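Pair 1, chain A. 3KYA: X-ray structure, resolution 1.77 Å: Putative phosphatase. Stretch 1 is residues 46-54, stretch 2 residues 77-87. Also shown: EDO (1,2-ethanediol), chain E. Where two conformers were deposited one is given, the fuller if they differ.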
# COMPACT_ATOMS: atom_id res chain seq x y z
N SER A 46 19.21 20.23 -24.13
CA SER A 46 20.67 20.30 -24.22
C SER A 46 21.26 21.66 -23.81
O SER A 46 22.44 21.74 -23.47
CB SER A 46 21.17 19.91 -25.63
OG SER A 46 20.90 20.91 -26.60
N LYS A 47 20.45 22.71 -23.83
CA LYS A 47 20.92 24.05 -23.50
C LYS A 47 20.51 24.50 -22.10
O LYS A 47 20.72 25.67 -21.73
CB LYS A 47 20.40 25.05 -24.55
CG LYS A 47 21.01 24.87 -25.93
CD LYS A 47 22.48 25.27 -25.93
CE LYS A 47 23.10 25.23 -27.33
NZ LYS A 47 24.53 25.68 -27.30
N VAL A 48 19.96 23.59 -21.30
CA VAL A 48 19.50 23.94 -19.96
C VAL A 48 20.12 23.05 -18.88
O VAL A 48 20.18 21.82 -19.03
CB VAL A 48 17.97 23.87 -19.89
CG1 VAL A 48 17.46 23.99 -18.44
CG2 VAL A 48 17.34 24.94 -20.79
N LYS A 49 20.57 23.68 -17.81
CA LYS A 49 21.10 22.98 -16.65
C LYS A 49 20.39 23.54 -15.42
O LYS A 49 20.18 24.75 -15.30
CB LYS A 49 22.62 23.13 -16.55
CG LYS A 49 23.39 22.55 -17.74
CD LYS A 49 23.24 21.02 -17.85
CE LYS A 49 23.91 20.44 -19.09
NZ LYS A 49 23.19 20.79 -20.36
N VAL A 50 20.00 22.64 -14.53
CA VAL A 50 19.27 22.99 -13.32
C VAL A 50 19.95 22.41 -12.09
O VAL A 50 20.38 21.25 -12.10
CB VAL A 50 17.81 22.46 -13.38
CG1 VAL A 50 17.07 22.69 -12.05
CG2 VAL A 50 17.03 23.11 -14.51
N LYS A 51 20.06 23.22 -11.04
CA LYS A 51 20.53 22.75 -9.75
C LYS A 51 19.45 23.06 -8.72
O LYS A 51 18.81 24.11 -8.78
CB LYS A 51 21.82 23.45 -9.31
CG LYS A 51 23.08 22.97 -9.96
CD LYS A 51 24.29 23.62 -9.28
CE LYS A 51 25.60 23.08 -9.81
NZ LYS A 51 26.76 23.73 -9.10
N ILE A 52 19.24 22.12 -7.81
CA ILE A 52 18.30 22.31 -6.71
C ILE A 52 19.04 21.97 -5.43
O ILE A 52 19.59 20.88 -5.30
CB ILE A 52 17.04 21.45 -6.85
CG1 ILE A 52 16.34 21.74 -8.18
CG2 ILE A 52 16.08 21.72 -5.66
CD1 ILE A 52 15.06 20.94 -8.35
N GLY A 53 19.06 22.91 -4.48
CA GLY A 53 19.77 22.69 -3.23
C GLY A 53 21.25 22.42 -3.46
O GLY A 53 21.87 21.66 -2.71
N GLY A 54 21.81 23.02 -4.50
CA GLY A 54 23.21 22.82 -4.88
C GLY A 54 23.51 21.52 -5.63
O GLY A 54 24.66 21.29 -6.02
N SER A 77 18.64 22.66 0.75
CA SER A 77 18.33 24.09 0.79
C SER A 77 17.13 24.47 -0.09
O SER A 77 16.46 25.49 0.16
CB SER A 77 19.56 24.94 0.42
OG SER A 77 19.75 25.00 -0.99
N GLY A 78 16.84 23.67 -1.12
CA GLY A 78 15.71 23.93 -2.01
C GLY A 78 15.91 25.09 -2.97
O GLY A 78 14.98 25.47 -3.69
N GLU A 79 17.11 25.66 -3.00
CA GLU A 79 17.41 26.76 -3.91
C GLU A 79 17.40 26.24 -5.34
O GLU A 79 18.05 25.24 -5.64
CB GLU A 79 18.75 27.41 -3.57
CG GLU A 79 18.77 28.09 -2.21
CD GLU A 79 20.09 28.75 -1.90
OE1 GLU A 79 21.06 28.54 -2.67
OE2 GLU A 79 20.16 29.48 -0.89
N ILE A 80 16.65 26.91 -6.21
CA ILE A 80 16.52 26.52 -7.62
C ILE A 80 17.33 27.46 -8.49
O ILE A 80 17.08 28.67 -8.49
CB ILE A 80 15.05 26.51 -8.07
CG1 ILE A 80 14.25 25.55 -7.20
CG2 ILE A 80 14.94 26.12 -9.52
CD1 ILE A 80 12.76 25.60 -7.40
N GLU A 81 18.31 26.92 -9.21
CA GLU A 81 19.18 27.72 -10.06
C GLU A 81 19.13 27.11 -11.45
O GLU A 81 19.19 25.88 -11.59
CB GLU A 81 20.60 27.75 -9.49
CG GLU A 81 21.60 28.61 -10.26
CD GLU A 81 23.05 28.37 -9.82
OE1 GLU A 81 23.42 28.75 -8.69
OE2 GLU A 81 23.82 27.81 -10.62
N ILE A 82 18.97 27.97 -12.45
CA ILE A 82 18.88 27.53 -13.84
C ILE A 82 19.85 28.34 -14.69
O ILE A 82 19.98 29.55 -14.48
CB ILE A 82 17.45 27.69 -14.41
CG1 ILE A 82 16.46 26.81 -13.65
CG2 ILE A 82 17.41 27.33 -15.90
CD1 ILE A 82 15.05 26.87 -14.20
N THR A 83 20.53 27.67 -15.61
CA THR A 83 21.43 28.30 -16.54
C THR A 83 21.00 27.85 -17.93
O THR A 83 20.89 26.65 -18.19
CB THR A 83 22.91 27.92 -16.32
OG1 THR A 83 23.32 28.32 -15.02
CG2 THR A 83 23.82 28.60 -17.39
N VAL A 84 20.71 28.82 -18.79
CA VAL A 84 20.29 28.58 -20.15
C VAL A 84 21.40 29.12 -21.05
O VAL A 84 21.92 30.22 -20.83
CB VAL A 84 18.96 29.28 -20.47
CG1 VAL A 84 18.45 28.88 -21.89
CG2 VAL A 84 17.92 28.95 -19.41
N GLY A 85 21.79 28.32 -22.05
CA GLY A 85 22.86 28.71 -22.96
C GLY A 85 24.24 28.28 -22.49
O GLY A 85 24.39 27.72 -21.40
N GLU A 86 25.24 28.53 -23.33
CA GLU A 86 26.61 28.12 -23.02
C GLU A 86 27.62 29.20 -23.36
O GLU A 86 27.38 30.03 -24.23
CB GLU A 86 26.97 26.86 -23.81
CG GLU A 86 26.01 25.70 -23.67
CD GLU A 86 26.49 24.49 -24.45
OE1 GLU A 86 27.57 23.98 -24.09
OE2 GLU A 86 25.81 24.08 -25.42
N GLY A 87 28.74 29.18 -22.65
CA GLY A 87 29.81 30.14 -22.89
C GLY A 87 29.35 31.59 -22.78
O GLY A 87 28.66 31.95 -21.83
C1 EDO E . 22.38 25.78 -12.75
O1 EDO E . 22.97 27.07 -12.92
C2 EDO E . 23.19 24.74 -13.52
O2 EDO E . 24.49 24.56 -12.96
O HOH W 1 24.88 21.60 -24.98
O HOH W 2 21.25 21.86 -0.02
O HOH W 3 20.83 25.14 -6.27

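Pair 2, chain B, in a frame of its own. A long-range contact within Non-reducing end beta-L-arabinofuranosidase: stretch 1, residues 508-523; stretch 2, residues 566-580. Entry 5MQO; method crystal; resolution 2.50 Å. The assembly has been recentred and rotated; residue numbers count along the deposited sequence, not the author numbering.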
# COMPACT_ATOMS: atom_id res chain seq x y z
N ASP B 508 -18.42 -10.88 1.23
CA ASP B 508 -18.37 -9.98 2.40
C ASP B 508 -16.93 -9.84 2.91
O ASP B 508 -16.69 -9.32 3.99
CB ASP B 508 -19.34 -10.42 3.52
CG ASP B 508 -19.61 -9.28 4.59
OD1 ASP B 508 -19.61 -8.07 4.24
OD2 ASP B 508 -19.84 -9.60 5.79
N TYR B 509 -15.97 -10.29 2.09
CA TYR B 509 -14.52 -10.12 2.29
C TYR B 509 -14.22 -8.65 2.64
O TYR B 509 -14.91 -7.76 2.12
CB TYR B 509 -13.77 -10.50 1.00
CG TYR B 509 -12.29 -10.86 1.12
CD1 TYR B 509 -11.88 -12.18 1.35
CD2 TYR B 509 -11.32 -9.90 0.96
CE1 TYR B 509 -10.53 -12.50 1.44
CE2 TYR B 509 -9.98 -10.23 1.05
CZ TYR B 509 -9.58 -11.52 1.29
OH TYR B 509 -8.23 -11.79 1.38
N PRO B 510 -13.28 -8.38 3.54
CA PRO B 510 -12.46 -9.35 4.26
C PRO B 510 -13.12 -10.09 5.45
O PRO B 510 -12.46 -10.92 6.08
CB PRO B 510 -11.33 -8.47 4.78
CG PRO B 510 -12.03 -7.20 5.13
CD PRO B 510 -13.13 -7.03 4.10
N TRP B 511 -14.40 -9.81 5.73
CA TRP B 511 -15.03 -10.35 6.92
C TRP B 511 -15.29 -11.84 6.79
O TRP B 511 -15.30 -12.52 7.80
CB TRP B 511 -16.30 -9.60 7.27
CG TRP B 511 -16.12 -8.12 7.33
CD1 TRP B 511 -16.84 -7.18 6.67
CD2 TRP B 511 -15.13 -7.40 8.07
NE1 TRP B 511 -16.37 -5.92 6.94
CE2 TRP B 511 -15.32 -6.03 7.81
CE3 TRP B 511 -14.09 -7.78 8.94
CZ2 TRP B 511 -14.52 -5.04 8.38
CZ3 TRP B 511 -13.30 -6.79 9.51
CH2 TRP B 511 -13.53 -5.43 9.23
N GLU B 512 -15.49 -12.33 5.57
CA GLU B 512 -15.70 -13.76 5.28
C GLU B 512 -14.98 -14.12 4.00
O GLU B 512 -14.69 -13.24 3.18
CB GLU B 512 -17.19 -14.08 5.09
CG GLU B 512 -18.06 -13.63 6.26
CD GLU B 512 -19.52 -14.05 6.11
OE1 GLU B 512 -20.29 -13.41 5.34
OE2 GLU B 512 -19.92 -15.00 6.82
N GLY B 513 -14.70 -15.40 3.82
CA GLY B 513 -13.84 -15.87 2.74
C GLY B 513 -14.59 -16.50 1.58
O GLY B 513 -14.03 -17.39 0.93
N ASN B 514 -15.82 -16.05 1.31
CA ASN B 514 -16.64 -16.60 0.23
C ASN B 514 -16.76 -15.61 -0.89
O ASN B 514 -17.33 -14.54 -0.69
CB ASN B 514 -18.05 -16.93 0.71
CG ASN B 514 -18.05 -17.89 1.87
OD1 ASN B 514 -17.42 -18.96 1.82
ND2 ASN B 514 -18.70 -17.50 2.96
N VAL B 515 -16.26 -15.98 -2.07
CA VAL B 515 -16.34 -15.10 -3.25
C VAL B 515 -17.14 -15.74 -4.38
O VAL B 515 -17.02 -16.91 -4.67
CB VAL B 515 -14.93 -14.68 -3.74
CG1 VAL B 515 -15.01 -13.63 -4.85
CG2 VAL B 515 -14.14 -14.12 -2.57
N ARG B 516 -17.98 -14.93 -5.01
CA ARG B 516 -18.71 -15.36 -6.15
C ARG B 516 -18.46 -14.38 -7.26
O ARG B 516 -18.68 -13.17 -7.08
CB ARG B 516 -20.21 -15.40 -5.84
CG ARG B 516 -21.08 -15.82 -7.02
CD ARG B 516 -22.53 -15.77 -6.63
NE ARG B 516 -22.83 -16.72 -5.58
CZ ARG B 516 -24.02 -16.87 -5.00
NH1 ARG B 516 -25.06 -16.13 -5.37
NH2 ARG B 516 -24.15 -17.78 -4.05
N VAL B 517 -18.01 -14.92 -8.40
CA VAL B 517 -17.83 -14.17 -9.63
C VAL B 517 -18.92 -14.63 -10.60
O VAL B 517 -19.06 -15.82 -10.91
CB VAL B 517 -16.40 -14.35 -10.21
CG1 VAL B 517 -16.23 -13.61 -11.53
CG2 VAL B 517 -15.40 -13.82 -9.19
N THR B 518 -19.71 -13.66 -11.04
CA THR B 518 -20.81 -13.92 -11.94
C THR B 518 -20.49 -13.19 -13.23
O THR B 518 -20.18 -12.01 -13.18
CB THR B 518 -22.12 -13.37 -11.35
OG1 THR B 518 -22.29 -13.84 -10.00
CG2 THR B 518 -23.30 -13.78 -12.21
N LEU B 519 -20.58 -13.90 -14.36
CA LEU B 519 -20.34 -13.32 -15.70
C LEU B 519 -21.58 -12.76 -16.37
O LEU B 519 -22.38 -13.54 -16.86
CB LEU B 519 -19.79 -14.40 -16.61
CG LEU B 519 -18.39 -14.81 -16.21
CD1 LEU B 519 -18.13 -16.20 -16.74
CD2 LEU B 519 -17.35 -13.81 -16.75
N ASN B 520 -21.72 -11.43 -16.44
CA ASN B 520 -22.89 -10.81 -17.09
C ASN B 520 -22.77 -10.84 -18.58
O ASN B 520 -23.60 -11.43 -19.22
CB ASN B 520 -23.10 -9.36 -16.69
CG ASN B 520 -23.46 -9.20 -15.23
OD1 ASN B 520 -23.31 -8.10 -14.70
ND2 ASN B 520 -23.91 -10.26 -14.58
N LYS B 521 -21.75 -10.20 -19.13
CA LYS B 521 -21.55 -10.16 -20.58
C LYS B 521 -20.26 -10.85 -20.91
O LYS B 521 -19.24 -10.59 -20.27
CB LYS B 521 -21.54 -8.72 -21.11
CG LYS B 521 -22.72 -7.90 -20.60
CD LYS B 521 -23.31 -6.96 -21.64
CE LYS B 521 -24.83 -6.94 -21.50
NZ LYS B 521 -25.43 -5.96 -22.45
N VAL B 522 -20.33 -11.77 -21.87
CA VAL B 522 -19.16 -12.39 -22.47
C VAL B 522 -19.31 -12.06 -23.92
O VAL B 522 -20.41 -12.25 -24.47
CB VAL B 522 -19.16 -13.92 -22.30
CG1 VAL B 522 -18.04 -14.58 -23.09
CG2 VAL B 522 -19.02 -14.30 -20.83
N PRO B 523 -18.24 -11.56 -24.56
CA PRO B 523 -18.39 -11.36 -26.02
C PRO B 523 -18.44 -12.72 -26.73
O PRO B 523 -17.76 -13.67 -26.29
CB PRO B 523 -17.15 -10.54 -26.40
CG PRO B 523 -16.21 -10.63 -25.23
CD PRO B 523 -16.85 -11.39 -24.11
N THR B 566 -14.75 -22.13 -21.77
CA THR B 566 -15.44 -21.26 -22.73
C THR B 566 -16.62 -20.70 -21.95
O THR B 566 -17.61 -21.38 -21.74
CB THR B 566 -15.88 -21.99 -24.03
OG1 THR B 566 -14.74 -22.53 -24.69
CG2 THR B 566 -16.56 -21.02 -25.00
N TRP B 567 -16.47 -19.46 -21.48
CA TRP B 567 -17.43 -18.87 -20.54
C TRP B 567 -18.64 -18.38 -21.31
O TRP B 567 -18.50 -17.75 -22.36
CB TRP B 567 -16.80 -17.71 -19.73
CG TRP B 567 -15.59 -18.11 -18.95
CD1 TRP B 567 -14.29 -18.04 -19.36
CD2 TRP B 567 -15.56 -18.65 -17.63
NE1 TRP B 567 -13.46 -18.51 -18.38
CE2 TRP B 567 -14.22 -18.90 -17.30
CE3 TRP B 567 -16.55 -18.97 -16.68
CZ2 TRP B 567 -13.83 -19.43 -16.07
CZ3 TRP B 567 -16.17 -19.49 -15.48
CH2 TRP B 567 -14.82 -19.71 -15.18
N LYS B 568 -19.83 -18.69 -20.78
CA LYS B 568 -21.11 -18.24 -21.32
C LYS B 568 -21.66 -17.18 -20.39
O LYS B 568 -21.32 -17.17 -19.19
CB LYS B 568 -22.14 -19.40 -21.35
CG LYS B 568 -21.67 -20.73 -21.94
CD LYS B 568 -21.39 -20.65 -23.44
CE LYS B 568 -20.38 -21.71 -23.91
NZ LYS B 568 -20.65 -23.09 -23.39
N LYS B 569 -22.54 -16.33 -20.91
CA LYS B 569 -23.31 -15.43 -20.05
C LYS B 569 -23.92 -16.20 -18.87
O LYS B 569 -24.26 -17.37 -18.99
CB LYS B 569 -24.42 -14.72 -20.82
CG LYS B 569 -25.47 -14.06 -19.93
CD LYS B 569 -26.28 -12.99 -20.64
CE LYS B 569 -27.16 -12.27 -19.62
NZ LYS B 569 -28.02 -11.24 -20.25
N GLY B 570 -23.97 -15.53 -17.72
CA GLY B 570 -24.59 -16.05 -16.52
C GLY B 570 -23.81 -17.11 -15.78
O GLY B 570 -24.29 -17.57 -14.74
N ASP B 571 -22.63 -17.51 -16.27
CA ASP B 571 -21.78 -18.47 -15.51
C ASP B 571 -21.42 -17.87 -14.14
O ASP B 571 -21.42 -16.63 -13.93
CB ASP B 571 -20.51 -18.92 -16.28
CG ASP B 571 -20.79 -19.96 -17.41
OD1 ASP B 571 -21.75 -20.74 -17.32
OD2 ASP B 571 -20.03 -20.00 -18.40
N VAL B 572 -21.15 -18.77 -13.20
CA VAL B 572 -20.89 -18.42 -11.81
C VAL B 572 -19.71 -19.23 -11.30
O VAL B 572 -19.78 -20.45 -11.28
CB VAL B 572 -22.14 -18.70 -10.95
CG1 VAL B 572 -21.82 -18.81 -9.47
CG2 VAL B 572 -23.19 -17.63 -11.19
N VAL B 573 -18.64 -18.56 -10.91
CA VAL B 573 -17.56 -19.19 -10.15
C VAL B 573 -17.65 -18.76 -8.69
O VAL B 573 -18.01 -17.62 -8.38
CB VAL B 573 -16.17 -18.79 -10.68
CG1 VAL B 573 -15.10 -19.71 -10.11
CG2 VAL B 573 -16.13 -18.82 -12.19
N GLU B 574 -17.30 -19.68 -7.79
CA GLU B 574 -17.42 -19.45 -6.36
C GLU B 574 -16.22 -20.03 -5.60
O GLU B 574 -16.05 -21.24 -5.47
CB GLU B 574 -18.74 -20.03 -5.84
CG GLU B 574 -19.19 -19.42 -4.52
CD GLU B 574 -20.58 -19.86 -4.11
OE1 GLU B 574 -21.57 -19.36 -4.71
OE2 GLU B 574 -20.67 -20.72 -3.20
N LEU B 575 -15.37 -19.12 -5.11
CA LEU B 575 -14.22 -19.47 -4.29
C LEU B 575 -14.69 -19.51 -2.87
O LEU B 575 -15.31 -18.56 -2.41
CB LEU B 575 -13.17 -18.38 -4.44
CG LEU B 575 -11.87 -18.56 -3.66
CD1 LEU B 575 -11.12 -19.82 -4.08
CD2 LEU B 575 -10.99 -17.33 -3.84
N VAL B 576 -14.43 -20.62 -2.18
CA VAL B 576 -14.62 -20.69 -0.72
C VAL B 576 -13.26 -20.86 -0.06
O VAL B 576 -12.65 -21.91 -0.18
CB VAL B 576 -15.53 -21.87 -0.28
CG1 VAL B 576 -15.74 -21.88 1.23
CG2 VAL B 576 -16.86 -21.80 -1.00
N MET B 577 -12.79 -19.81 0.61
CA MET B 577 -11.52 -19.84 1.38
C MET B 577 -11.88 -20.04 2.83
O MET B 577 -12.74 -19.35 3.33
CB MET B 577 -10.74 -18.51 1.24
CG MET B 577 -10.17 -18.25 -0.15
SD MET B 577 -9.72 -16.52 -0.56
CE MET B 577 -11.32 -15.78 -0.76
N ASP B 578 -11.26 -21.00 3.50
CA ASP B 578 -11.38 -21.08 4.95
C ASP B 578 -10.67 -19.89 5.52
O ASP B 578 -9.57 -19.56 5.10
CB ASP B 578 -10.71 -22.32 5.52
CG ASP B 578 -11.59 -23.55 5.42
OD1 ASP B 578 -12.64 -23.53 4.71
OD2 ASP B 578 -11.19 -24.55 6.06
N MET B 579 -11.29 -19.25 6.49
CA MET B 579 -10.76 -18.06 7.08
C MET B 579 -10.79 -18.17 8.60
O MET B 579 -11.47 -17.43 9.28
CB MET B 579 -11.55 -16.86 6.57
CG MET B 579 -10.89 -15.56 6.93
SD MET B 579 -11.87 -14.14 6.50
CE MET B 579 -11.50 -14.04 4.76
N PRO B 580 -10.04 -19.11 9.14
CA PRO B 580 -9.98 -19.24 10.61
C PRO B 580 -9.15 -18.15 11.26
O PRO B 580 -8.52 -17.35 10.57
CB PRO B 580 -9.26 -20.57 10.80
CG PRO B 580 -8.30 -20.61 9.65
CD PRO B 580 -9.07 -20.00 8.47

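The two pairs turn the same two-stranded ladder inside out. In pair 1 the face carrying Val A48, Val A50, Ile A52, Ile A80, Ile A82 and Val A84 is the buried one, and the other face, with Lys A49, Lys A51, Glu A81 and Thr A83, is polar. In pair 2 the matching positions swap character: Asn B514, Arg B516, Thr B518 and Glu B574 fall, with Val B572 and Val B576, where pair 1 is wholly aliphatic, while Val B515, Val B517, Val B573 and Leu B575 form a buried face where pair 1 is polar.

The backbone beneath is nearly identical. Fourteen central residues superpose with an RMSD of 0.6 Å, and in each pair the antiparallel strands run at 167°. Val A48 to Ile A52 match Asn B514 to Thr B518, and Ile A80 to Val A84 match Val B572 to Val B576, so all five bridges correspond. Hydrogen-bonded and non-hydrogen-bonded pairs alternate alike: Lys A49 with Thr A83 and Lys A51 with Glu A81 become Val B515 with Leu B575 and Val B517 with Val B573. Lys A51 N donates to Glu A81 O at 2.9 Å, and Val B517 N to Val B573 O at 2.7 Å. Only one rung bond is weak, from Leu B575 N to Val B515 O (2.8 Å), bent to 130° at the hydrogen. Since these bonds use main-chain atoms alone, the ladder leaves the choice of face open.

The centre shows the exchange best. Val A50 faces Ile A82, CG2 to CG1 at 3.8 Å, an apolar contact across a non-hydrogen-bonded pair. At the same two positions Arg B516 and Glu B574 make a salt bridge, NE to OE1 at 3.1 Å, with the carboxylate oxygen at the guanidinium edge, where the N-H groups can reach it; NH2 donates to the same OE1.

On the opposite face, Val B515 and Leu B575 pack CB to CB at 4.2 Å, where pair 1 has Lys A49 and Thr A83. The ends of Lys A49 and Lys A51 lead away from the partner strand, and a 1,2-ethanediol, probably from the crystallisation liquor, lies over this face, its O1 donating to Glu A81 OE2 at 2.6 Å.

The ends follow separate rules. Gly A53 matches Leu B519, and both donate their N to the partner stretch, to Glu A79 O and Asp B571 O. The glycine adopts a positive phi of 59°, which favours glycine, whereas Leu B519 sends CD1 to 3.2 Å from Trp B567 CE3. Gly A78 and Gly B570 coincide, both at positive phi. At the other end Lys A47 matches Gly B513, each accepting a hydrogen bond at its O, from Gly A85 N and Met B577 N. Lys A47 NZ reaches out to a salt bridge with Glu A86 OE2 at 2.8 Å; at Gly B513 a CB would sit 2.5 Å from Met B577 O, a clash, and Met B579 CE packs 3.6 Å from Gly B513 CA.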